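Long-range contacts in glutathione reductase (Bartonella henselae, PDB 3O0H), which probably catalyses the NADPH-dependent reduction of glutathione disulfide to glutathione, using a bound FAD and a redox-active disulfide: residues B[25-31]-B[50-55]; B[42-47]-B[123-129]; B[214-218]-B[245-249]. All coordinates share one frame; numbering follows the deposited sequence.

Contact 1 of 3, residues B[25-31]-B[50-55]; sequences FDFDLFV and KRVAIA. With FAD (flavin-adenine dinucleotide), chain H.
F25 gives its carbonyl oxygen to the guanidinium of R51, with NH2 of R51 2.9 Å from F25 O. F25 O lies in the guanidinium plane and the bond is nearly straight, although NH2 stands above the carbonyl plane. D26 O takes a second, weak bond from R51 NH1, while the D26 carboxylate turns to the backbone N of S154. F27 lays its ring flat over A53, whose CB sits 3.5 Å from the ring centroid and almost exactly on the normal, a CH-pi contact; the edge of the ring meets the carbonyl carbon of R51. With chi1 at -63°, the carboxylate of D28 swings beside its own backbone N, where OD2 accepts R51 N at 2.8 Å. R51 O in turn receives both D28 N and L29 N. L29, F30 and V31 pair in parallel with V52, A53 and I54: this is the first beta-alpha-beta crossover of the Rossmann-type FAD domain, strand 27-32 being joined to strand 52-55 through helix 36-47. L29 CD2 lies beside V52 CG1 on the face packed against that helix. F30 points to the other face, where its ring meets the CB atoms of A53 and A55. V31 has its N bonded to A53 O at 2.8 Å and its O to A55 N; A55 O comes within 3.5 Å of the FAD adenine at C2A.

Contact 2 of 3, residues B[42-47]-B[123-129]; sequences ARLAGA and GLQNSNV
The flat group at the centre is the peptide carbonyl of R43, and its oxygen is approached from opposite faces of its plane: the hydroxyl OG of S127 comes from one, the helical amide of A47 from the other. S127 OG donates to R43 O at 2.9 Å, tilted 25° from the carbonyl plane. With chi1 at -71° the hydroxyl stands opposite the carbonyl carbon of S127, and this directs it toward helix 36-47, where it also lies 3.4 Å from R43 CG. The aliphatic part of R43 then runs alongside the end of helix 102-126, its CG and CD both close to G123 O. At G46, which has no side chain to intervene, the two segments come together, its CA approaching S127 O at 3.3 Å in a CA-H...O contact. S127 is the first residue beyond helix 102-126, which ends in a Schellman motif: N128, at positive phi, bonds back to Q125 O, and V129 N to L124 O. That turn brings V129 back against helix 36-47, where its CG2 rests 3.4 Å from A42 O. L124 CD2 touches A42 CB at 3.9 Å, and A42 continues inward onto V31, V52 and I54 of the sheet. R43 O therefore keeps its normal helical bond to A47 N while taking a second donor, so the serine ties the two helices together without breaking the hydrogen bonding of helix 36-47.

Contact 3 of 3, residues B[214-218]-B[245-249]; sequences GVKTT and KGISI
Strands 216-220 and 248-250 are neighbours in the four-stranded parallel sheet of a second Rossmann-like unit, probably the NADPH-binding domain of this reductase family, and helix 232-245 makes the crossover between them. The contact sits where the two strands begin. T217 O accepts S248 N at 3.1 Å in the carbonyl plane, with an N-H...O angle of 164°. One residue on, T218 pairs with S248 in a parallel bridge, its CA meeting S248 O in a CA-H...O contact, while T218 OG1 and CG2 both lie against S248 CB. T217 and I247 set their side chains alongside each other, pointing the same way, and their CG2 methyls meet at 4.1 Å. Helix 201-212 packs on this pair, with A207 against T217 and N208 and H211 against I247. T217 OG1 is taken up within its own segment, by V215 O. K216, exposed at its strand start, bends at chi2 (70°) and chi4 (85°), and NZ reaches across to the neighbouring strand; it donates weakly to G246 O and, in one of the two conformers of S248, to its OG at 3.2 Å, a bond that is therefore not certain. G246 has the positive phi of the Schellman motif that ends helix 232-245, and its carbonyl faces the neighbouring strand. A water bridges the two segments, accepting from T217 N at 2.9 Å and donating to G246 O at 3.1 Å.

In the fold
Contacts 1 and 2 form one block, their centres 10 Å apart and their segments alternating along the chain. Helix 36-47 of contact 2 links the two strands of contact 1, packing through A45 on L29; beyond helix 102-126, V129 leads into strand 130-132, the next strand beside 52-55, and touches I54. Contact 1 lies in the five-stranded parallel sheet of the FAD-binding unit; helix 36-47 of contact 2 packs on it. Contact 3 comes later in the sequence, on the opposite side of the chain's centre: about 49 Å from contact 1 and 46 Å from contact 2 between centres. It belongs to a separate four-stranded parallel sheet, consistent with separate dinucleotide-binding units for FAD and probably NADPH.

Contact 1 of 3, residues B[25-31]-B[50-55]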
loop_
_atom_site.group_PDB
_atom_site.type_symbol
_atom_site.label_atom_id
_atom_site.label_comp_id
_atom_site.label_asym_id
_atom_site.label_seq_id
_atom_site.Cartn_x
_atom_site.Cartn_y
_atom_site.Cartn_z
ATOM N N PHE B 25 -7.571 34.226 -36.145
ATOM C CA PHE B 25 -8.450 33.783 -35.068
ATOM C C PHE B 25 -8.122 34.451 -33.761
ATOM O O PHE B 25 -6.971 34.851 -33.520
ATOM C CB PHE B 25 -8.325 32.266 -34.934
ATOM C CG PHE B 25 -8.758 31.522 -36.158
ATOM C CD1 PHE B 25 -10.078 31.522 -36.542
ATOM C CD2 PHE B 25 -7.829 30.862 -36.956
ATOM C CE1 PHE B 25 -10.494 30.860 -37.691
ATOM C CE2 PHE B 25 -8.243 30.184 -38.097
ATOM C CZ PHE B 25 -9.572 30.175 -38.455
ATOM N N ASP B 26 -9.128 34.570 -32.884
ATOM C CA ASP B 26 -8.883 35.195 -31.600
ATOM C C ASP B 26 -7.891 34.370 -30.778
ATOM O O ASP B 26 -7.088 34.933 -30.067
ATOM C CB ASP B 26 -10.173 35.374 -30.769
ATOM C CG ASP B 26 -11.186 36.292 -31.418
ATOM O OD1 ASP B 26 -10.790 37.317 -32.009
ATOM O OD2 ASP B 26 -12.380 35.943 -31.349
ATOM N N PHE B 27 -7.930 33.049 -30.890
ATOM C CA PHE B 27 -7.022 32.166 -30.134
ATOM C C PHE B 27 -6.507 31.034 -31.013
ATOM O O PHE B 27 -7.178 30.631 -31.951
ATOM C CB PHE B 27 -7.717 31.552 -28.901
ATOM C CG PHE B 27 -8.113 32.530 -27.901
ATOM C CD1 PHE B 27 -7.231 32.918 -26.899
ATOM C CD2 PHE B 27 -9.384 33.105 -27.948
ATOM C CE1 PHE B 27 -7.617 33.870 -25.931
ATOM C CE2 PHE B 27 -9.754 34.098 -27.005
ATOM C CZ PHE B 27 -8.884 34.472 -26.012
ATOM N N ASP B 28 -5.323 30.513 -30.674
ATOM C CA ASP B 28 -4.763 29.338 -31.365
ATOM C C ASP B 28 -5.554 28.075 -30.988
ATOM O O ASP B 28 -5.764 27.165 -31.817
ATOM C CB ASP B 28 -3.288 29.114 -31.010
ATOM C CG ASP B 28 -2.380 30.259 -31.441
ATOM O OD1 ASP B 28 -2.553 30.770 -32.560
ATOM O OD2 ASP B 28 -1.504 30.626 -30.626
ATOM N N LEU B 29 -6.010 28.059 -29.735
ATOM C CA LEU B 29 -6.733 26.948 -29.161
ATOM C C LEU B 29 -7.750 27.454 -28.157
ATOM O O LEU B 29 -7.417 28.251 -27.242
ATOM C CB LEU B 29 -5.766 26.018 -28.433
ATOM C CG LEU B 29 -6.391 24.833 -27.696
ATOM C CD1 LEU B 29 -7.014 23.861 -28.686
ATOM C CD2 LEU B 29 -5.308 24.159 -26.860
ATOM N N PHE B 30 -8.966 26.945 -28.297
ATOM C CA PHE B 30 -10.071 27.173 -27.351
ATOM C C PHE B 30 -10.467 25.825 -26.795
ATOM O O PHE B 30 -10.897 24.921 -27.544
ATOM C CB PHE B 30 -11.278 27.817 -28.036
ATOM C CG PHE B 30 -12.320 28.361 -27.102
ATOM C CD1 PHE B 30 -13.159 27.510 -26.406
ATOM C CD2 PHE B 30 -12.482 29.744 -26.946
ATOM C CE1 PHE B 30 -14.186 28.011 -25.567
ATOM C CE2 PHE B 30 -13.443 30.246 -26.122
ATOM C CZ PHE B 30 -14.328 29.368 -25.415
ATOM N N VAL B 31 -10.402 25.721 -25.472
ATOM C CA VAL B 31 -10.738 24.470 -24.778
ATOM C C VAL B 31 -12.098 24.627 -24.108
ATOM O O VAL B 31 -12.307 25.581 -23.358
ATOM C CB VAL B 31 -9.671 24.086 -23.781
ATOM C CG1 VAL B 31 -10.028 22.745 -23.039
ATOM C CG2 VAL B 31 -8.316 23.972 -24.492
ATOM N N LYS B 50 1.377 29.108 -26.998
ATOM C CA LYS B 50 0.159 29.335 -27.835
ATOM C C LYS B 50 -0.787 30.285 -27.101
ATOM O O LYS B 50 -0.709 30.427 -25.879
ATOM C CB LYS B 50 -0.584 28.038 -28.116
ATOM C CG LYS B 50 0.242 26.964 -28.788
ATOM C CD LYS B 50 0.770 27.401 -30.133
ATOM C CE LYS B 50 1.670 26.342 -30.717
ATOM N NZ LYS B 50 2.230 26.813 -32.016
ATOM N N ARG B 51 -1.627 30.967 -27.866
ATOM C CA ARG B 51 -2.687 31.806 -27.311
ATOM C C ARG B 51 -3.910 30.909 -27.098
ATOM O O ARG B 51 -4.473 30.367 -28.035
ATOM C CB ARG B 51 -2.991 32.965 -28.257
ATOM C CG ARG B 51 -1.737 33.720 -28.672
ATOM C CD ARG B 51 -1.984 34.779 -29.762
ATOM N NE ARG B 51 -2.674 34.207 -30.918
ATOM C CZ ARG B 51 -3.886 34.572 -31.344
ATOM N NH1 ARG B 51 -4.539 35.571 -30.748
ATOM N NH2 ARG B 51 -4.437 33.959 -32.400
ATOM N N VAL B 52 -4.274 30.700 -25.847
ATOM C CA VAL B 52 -5.254 29.654 -25.496
ATOM C C VAL B 52 -6.332 30.291 -24.623
ATOM O O VAL B 52 -6.044 31.182 -23.817
ATOM C CB VAL B 52 -4.552 28.514 -24.703
ATOM C CG1 VAL B 52 -5.560 27.424 -24.313
ATOM C CG2 VAL B 52 -3.341 27.948 -25.454
ATOM N N ALA B 53 -7.558 29.844 -24.792
ATOM C CA ALA B 53 -8.686 30.216 -23.941
ATOM C C ALA B 53 -9.325 28.945 -23.448
ATOM O O ALA B 53 -9.241 27.908 -24.110
ATOM C CB ALA B 53 -9.732 31.055 -24.726
ATOM N N ILE B 54 -9.945 29.008 -22.275
ATOM C CA ILE B 54 -10.683 27.869 -21.742
ATOM C C ILE B 54 -12.013 28.409 -21.189
ATOM O O ILE B 54 -12.038 29.467 -20.532
ATOM C CB ILE B 54 -9.883 27.087 -20.674
ATOM C CG1 ILE B 54 -10.583 25.755 -20.292
ATOM C CG2 ILE B 54 -9.565 28.017 -19.429
ATOM C CD1 ILE B 54 -9.639 24.711 -19.616
ATOM N N ALA B 55 -13.092 27.681 -21.478
ATOM C CA ALA B 55 -14.408 28.018 -20.955
ATOM C C ALA B 55 -14.739 27.008 -19.895
ATOM O O ALA B 55 -14.598 25.801 -20.128
ATOM C CB ALA B 55 -15.489 28.031 -22.077
HETATM P PA FAD H . -14.687 16.740 -16.268
HETATM O O1A FAD H . -16.048 16.263 -15.862
HETATM O O2A FAD H . -13.649 16.649 -15.183
HETATM O O5B FAD H . -14.705 18.235 -16.831
HETATM C C5B FAD H . -15.670 18.731 -17.735
HETATM C C4B FAD H . -15.826 20.199 -17.395
HETATM O O4B FAD H . -16.493 20.898 -18.436
HETATM C C3B FAD H . -16.625 20.459 -16.123
HETATM O O3B FAD H . -15.890 21.319 -15.247
HETATM C C2B FAD H . -17.893 21.140 -16.603
HETATM O O2B FAD H . -18.338 22.099 -15.674
HETATM C C1B FAD H . -17.469 21.821 -17.860
HETATM N N9A FAD H . -18.388 21.971 -19.000
HETATM C C8A FAD H . -19.158 21.012 -19.590
HETATM N N7A FAD H . -19.726 21.542 -20.684
HETATM C C5A FAD H . -19.303 22.837 -20.783
HETATM C C6A FAD H . -19.492 23.814 -21.724
HETATM N N6A FAD H . -20.280 23.647 -22.797
HETATM N N1A FAD H . -18.884 25.034 -21.551
HETATM C C2A FAD H . -18.064 25.236 -20.466
HETATM N N3A FAD H . -17.846 24.261 -19.550
HETATM C C4A FAD H . -18.434 23.075 -19.756
HETATM N N1 FAD H . -12.420 8.928 -11.594
HETATM C C2 FAD H . -11.279 8.321 -11.109
HETATM O O2 FAD H . -10.271 8.104 -11.829
HETATM N N3 FAD H . -11.232 7.953 -9.823
HETATM C C4 FAD H . -12.271 8.188 -8.938
HETATM O O4 FAD H . -12.104 7.845 -7.760
HETATM C C4X FAD H . -13.429 8.800 -9.418
HETATM N N5 FAD H . -14.486 9.077 -8.595
HETATM C C5X FAD H . -15.597 9.731 -9.129
HETATM C C6 FAD H . -16.662 9.985 -8.282
HETATM C C7 FAD H . -17.791 10.645 -8.750
HETATM C C7M FAD H . -18.926 10.914 -7.778
HETATM C C8 FAD H . -17.848 11.054 -10.068
HETATM C C8M FAD H . -19.084 11.740 -10.614
HETATM C C9 FAD H . -16.794 10.778 -10.930
HETATM C C9A FAD H . -15.661 10.106 -10.458
HETATM N N10 FAD H . -14.581 9.817 -11.272
HETATM C C10 FAD H . -13.473 9.194 -10.755
HETATM C "C1'" FAD H . -14.562 10.167 -12.708
HETATM C "C2'" FAD H . -13.832 11.449 -13.020
HETATM O "O2'" FAD H . -14.478 12.511 -12.346
HETATM C "C3'" FAD H . -13.891 11.667 -14.509
HETATM O "O3'" FAD H . -13.514 10.526 -15.258
HETATM C "C4'" FAD H . -13.095 12.896 -14.891
HETATM O "O4'" FAD H . -13.590 14.008 -14.140
HETATM C "C5'" FAD H . -13.245 13.202 -16.376
HETATM O "O5'" FAD H . -12.429 14.336 -16.744
HETATM P P FAD H . -12.956 15.210 -17.983
HETATM O O1P FAD H . -11.915 16.244 -18.349
HETATM O O2P FAD H . -13.338 14.292 -19.123
HETATM O O3P FAD H . -14.333 15.880 -17.575
#

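Contact 2 of 3, residues B[42-47]-B[123-129]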
loop_
_atom_site.group_PDB
_atom_site.type_symbol
_atom_site.label_atom_id
_atom_site.label_comp_id
_atom_site.label_asym_id
_atom_site.label_seq_id
_atom_site.Cartn_x
_atom_site.Cartn_y
_atom_site.Cartn_z
ATOM N N ALA B 42 -4.978 22.670 -21.825
ATOM C CA ALA B 42 -4.869 24.117 -21.928
ATOM C C ALA B 42 -3.583 24.661 -21.304
ATOM O O ALA B 42 -2.936 25.512 -21.915
ATOM C CB ALA B 42 -6.070 24.795 -21.305
ATOM N N ARG B 43 -3.228 24.182 -20.103
ATOM C CA ARG B 43 -2.016 24.662 -19.394
ATOM C C ARG B 43 -0.795 24.310 -20.214
ATOM O O ARG B 43 0.097 25.167 -20.396
ATOM C CB ARG B 43 -1.900 24.097 -17.968
ATOM C CG ARG B 43 -0.574 24.442 -17.230
ATOM C CD ARG B 43 -0.615 24.002 -15.725
ATOM N NE ARG B 43 -0.778 22.557 -15.574
ATOM C CZ ARG B 43 0.190 21.641 -15.713
ATOM N NH1 ARG B 43 -0.103 20.356 -15.551
ATOM N NH2 ARG B 43 1.446 21.978 -15.979
ATOM N N LEU B 44 -0.768 23.093 -20.767
ATOM C CA LEU B 44 0.391 22.652 -21.517
ATOM C C LEU B 44 0.544 23.454 -22.829
ATOM O O LEU B 44 1.640 23.855 -23.158
ATOM C CB LEU B 44 0.340 21.172 -21.858
ATOM C CG LEU B 44 0.523 20.162 -20.734
ATOM C CD1 LEU B 44 0.257 18.758 -21.343
ATOM C CD2 LEU B 44 1.924 20.260 -20.132
ATOM N N ALA B 45 -0.546 23.651 -23.556
ATOM C CA ALA B 45 -0.516 24.426 -24.785
ATOM C C ALA B 45 -0.075 25.863 -24.517
ATOM O O ALA B 45 0.647 26.459 -25.307
ATOM C CB ALA B 45 -1.895 24.427 -25.481
ATOM N N GLY B 46 -0.572 26.434 -23.427
ATOM C CA GLY B 46 -0.231 27.815 -23.073
ATOM C C GLY B 46 1.230 27.923 -22.750
ATOM O O GLY B 46 1.897 28.878 -23.170
ATOM N N ALA B 47 1.750 26.920 -22.049
ATOM C CA ALA B 47 3.176 26.897 -21.722
ATOM C C ALA B 47 4.031 26.775 -22.974
ATOM O O ALA B 47 5.163 27.245 -22.977
ATOM C CB ALA B 47 3.510 25.750 -20.704
ATOM N N GLY B 123 -2.545 27.708 -12.282
ATOM C CA GLY B 123 -1.770 26.974 -13.294
ATOM C C GLY B 123 -2.142 27.410 -14.692
ATOM O O GLY B 123 -1.279 27.601 -15.541
ATOM N N LEU B 124 -3.427 27.598 -14.922
ATOM C CA LEU B 124 -3.922 28.087 -16.222
ATOM C C LEU B 124 -3.395 29.476 -16.477
ATOM O O LEU B 124 -2.892 29.789 -17.551
ATOM C CB LEU B 124 -5.437 28.126 -16.244
ATOM C CG LEU B 124 -6.163 26.798 -16.248
ATOM C CD1 LEU B 124 -7.665 26.926 -15.962
ATOM C CD2 LEU B 124 -5.923 26.091 -17.587
ATOM N N GLN B 125 -3.454 30.317 -15.459
ATOM C CA GLN B 125 -3.064 31.717 -15.615
ATOM C C GLN B 125 -1.575 31.907 -15.726
ATOM O O GLN B 125 -1.159 32.809 -16.437
ATOM C CB GLN B 125 -3.664 32.559 -14.482
ATOM C CG GLN B 125 -5.209 32.495 -14.577
ATOM C CD GLN B 125 -5.930 33.203 -13.447
ATOM O OE1 GLN B 125 -5.405 33.343 -12.327
ATOM N NE2 GLN B 125 -7.138 33.696 -13.758
ATOM N N ASN B 126 -0.784 31.056 -15.052
ATOM C CA ASN B 126 0.683 31.055 -15.207
ATOM C C ASN B 126 1.079 30.761 -16.652
ATOM O O ASN B 126 2.139 31.202 -17.105
ATOM C CB ASN B 126 1.414 29.973 -14.368
ATOM C CG ASN B 126 1.324 30.171 -12.877
ATOM O OD1 ASN B 126 1.132 31.277 -12.360
ATOM N ND2 ASN B 126 1.501 29.050 -12.153
ATOM N N SER B 127 0.261 29.959 -17.342
ATOM C CA SER B 127 0.465 29.649 -18.750
ATOM C C SER B 127 -0.252 30.598 -19.696
ATOM O O SER B 127 -0.422 30.251 -20.866
ATOM C CB SER B 127 -0.084 28.252 -19.064
ATOM O OG SER B 127 0.745 27.292 -18.485
ATOM N N ASN B 128 -0.700 31.748 -19.165
ATOM C CA ASN B 128 -1.358 32.839 -19.920
ATOM C C ASN B 128 -2.679 32.414 -20.565
ATOM O O ASN B 128 -3.164 33.086 -21.446
ATOM C CB ASN B 128 -0.408 33.437 -20.964
ATOM C CG ASN B 128 0.920 33.860 -20.349
ATOM O OD1 ASN B 128 1.993 33.508 -20.849
ATOM N ND2 ASN B 128 0.848 34.576 -19.221
ATOM N N VAL B 129 -3.289 31.341 -20.083
ATOM C CA VAL B 129 -4.569 30.923 -20.630
ATOM C C VAL B 129 -5.668 31.879 -20.150
ATOM O O VAL B 129 -5.746 32.145 -18.938
ATOM C CB VAL B 129 -4.892 29.496 -20.162
ATOM C CG1 VAL B 129 -6.307 29.052 -20.650
ATOM C CG2 VAL B 129 -3.796 28.550 -20.655
#

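Contact 3 of 3, residues B[214-218]-B[245-249]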
loop_
_atom_site.group_PDB
_atom_site.type_symbol
_atom_site.label_atom_id
_atom_site.label_comp_id
_atom_site.label_asym_id
_atom_site.label_seq_id
_atom_site.Cartn_x
_atom_site.Cartn_y
_atom_site.Cartn_z
ATOM N N GLY B 214 -22.984 6.292 10.378
ATOM C CA GLY B 214 -24.079 5.920 11.285
ATOM C C GLY B 214 -25.473 5.991 10.642
ATOM O O GLY B 214 -26.480 5.949 11.348
ATOM N N VAL B 215 -25.527 6.137 9.329
ATOM C CA VAL B 215 -26.784 6.269 8.604
ATOM C C VAL B 215 -27.343 4.895 8.273
ATOM O O VAL B 215 -26.621 4.022 7.801
ATOM C CB VAL B 215 -26.567 7.057 7.294
ATOM C CG1 VAL B 215 -27.843 7.265 6.556
ATOM C CG2 VAL B 215 -25.839 8.383 7.573
ATOM N N LYS B 216 -28.630 4.675 8.541
ATOM C CA LYS B 216 -29.264 3.447 8.095
ATOM C C LYS B 216 -29.386 3.441 6.584
ATOM O O LYS B 216 -30.114 4.260 6.000
ATOM C CB LYS B 216 -30.627 3.238 8.772
ATOM C CG LYS B 216 -31.381 1.953 8.319
ATOM C CD LYS B 216 -30.748 0.642 8.810
ATOM C CE LYS B 216 -31.189 -0.587 7.918
ATOM N NZ LYS B 216 -30.354 -0.804 6.643
ATOM N N THR B 217 -28.711 2.492 5.939
ATOM C CA THR B 217 -28.436 2.589 4.500
ATOM C C THR B 217 -29.055 1.412 3.765
ATOM O O THR B 217 -28.898 0.258 4.177
ATOM C CB THR B 217 -26.927 2.657 4.241
ATOM O OG1 THR B 217 -26.377 3.792 4.937
ATOM C CG2 THR B 217 -26.591 2.737 2.708
ATOM N N THR B 218 -29.789 1.711 2.703
ATOM C CA THR B 218 -30.314 0.695 1.785
ATOM C C THR B 218 -29.795 0.963 0.366
ATOM O O THR B 218 -29.844 2.099 -0.124
ATOM C CB THR B 218 -31.814 0.694 1.740
ATOM O OG1 THR B 218 -32.339 0.492 3.070
ATOM C CG2 THR B 218 -32.356 -0.507 0.859
ATOM N N LYS B 245 -22.419 -6.166 7.889
ATOM C CA LYS B 245 -22.283 -5.021 8.797
ATOM C C LYS B 245 -23.543 -4.196 8.950
ATOM O O LYS B 245 -23.569 -3.314 9.815
ATOM C CB LYS B 245 -21.112 -4.115 8.429
ATOM C CG LYS B 245 -21.221 -3.391 7.115
ATOM C CD LYS B 245 -19.931 -2.529 6.947
ATOM C CE LYS B 245 -19.667 -2.201 5.499
ATOM N NZ LYS B 245 -18.399 -1.444 5.280
ATOM N N GLY B 246 -24.575 -4.479 8.143
ATOM C CA GLY B 246 -25.883 -3.862 8.377
ATOM C C GLY B 246 -26.464 -3.010 7.244
ATOM O O GLY B 246 -27.495 -2.341 7.429
ATOM N N ILE B 247 -25.828 -3.028 6.085
ATOM C CA ILE B 247 -26.366 -2.351 4.903
ATOM C C ILE B 247 -27.356 -3.337 4.255
ATOM O O ILE B 247 -27.072 -4.528 4.118
ATOM C CB ILE B 247 -25.242 -1.967 3.916
ATOM C CG1 ILE B 247 -24.249 -1.009 4.561
ATOM C CG2 ILE B 247 -25.811 -1.316 2.618
ATOM C CD1 ILE B 247 -23.080 -0.644 3.643
ATOM N N SER B 248 -28.528 -2.837 3.918
ATOM C CA SER B 248 -29.532 -3.602 3.213
ATOM C C SER B 248 -29.294 -3.458 1.736
ATOM O O SER B 248 -29.202 -2.362 1.247
ATOM C CB SER B 248 -30.917 -3.045 3.522
ATOM O OG SER B 248 -31.247 -3.341 4.844
ATOM N N ILE B 249 -29.181 -4.578 1.036
ATOM C CA ILE B 249 -29.035 -4.572 -0.391
ATOM C C ILE B 249 -30.203 -5.339 -0.980
ATOM O O ILE B 249 -30.432 -6.519 -0.677
ATOM C CB ILE B 249 -27.697 -5.182 -0.846
ATOM C CG1 ILE B 249 -26.508 -4.498 -0.159
ATOM C CG2 ILE B 249 -27.615 -5.089 -2.357
ATOM C CD1 ILE B 249 -25.056 -5.044 -0.668
HETATM O O HOH W 1 -27.018 0.707 7.476
#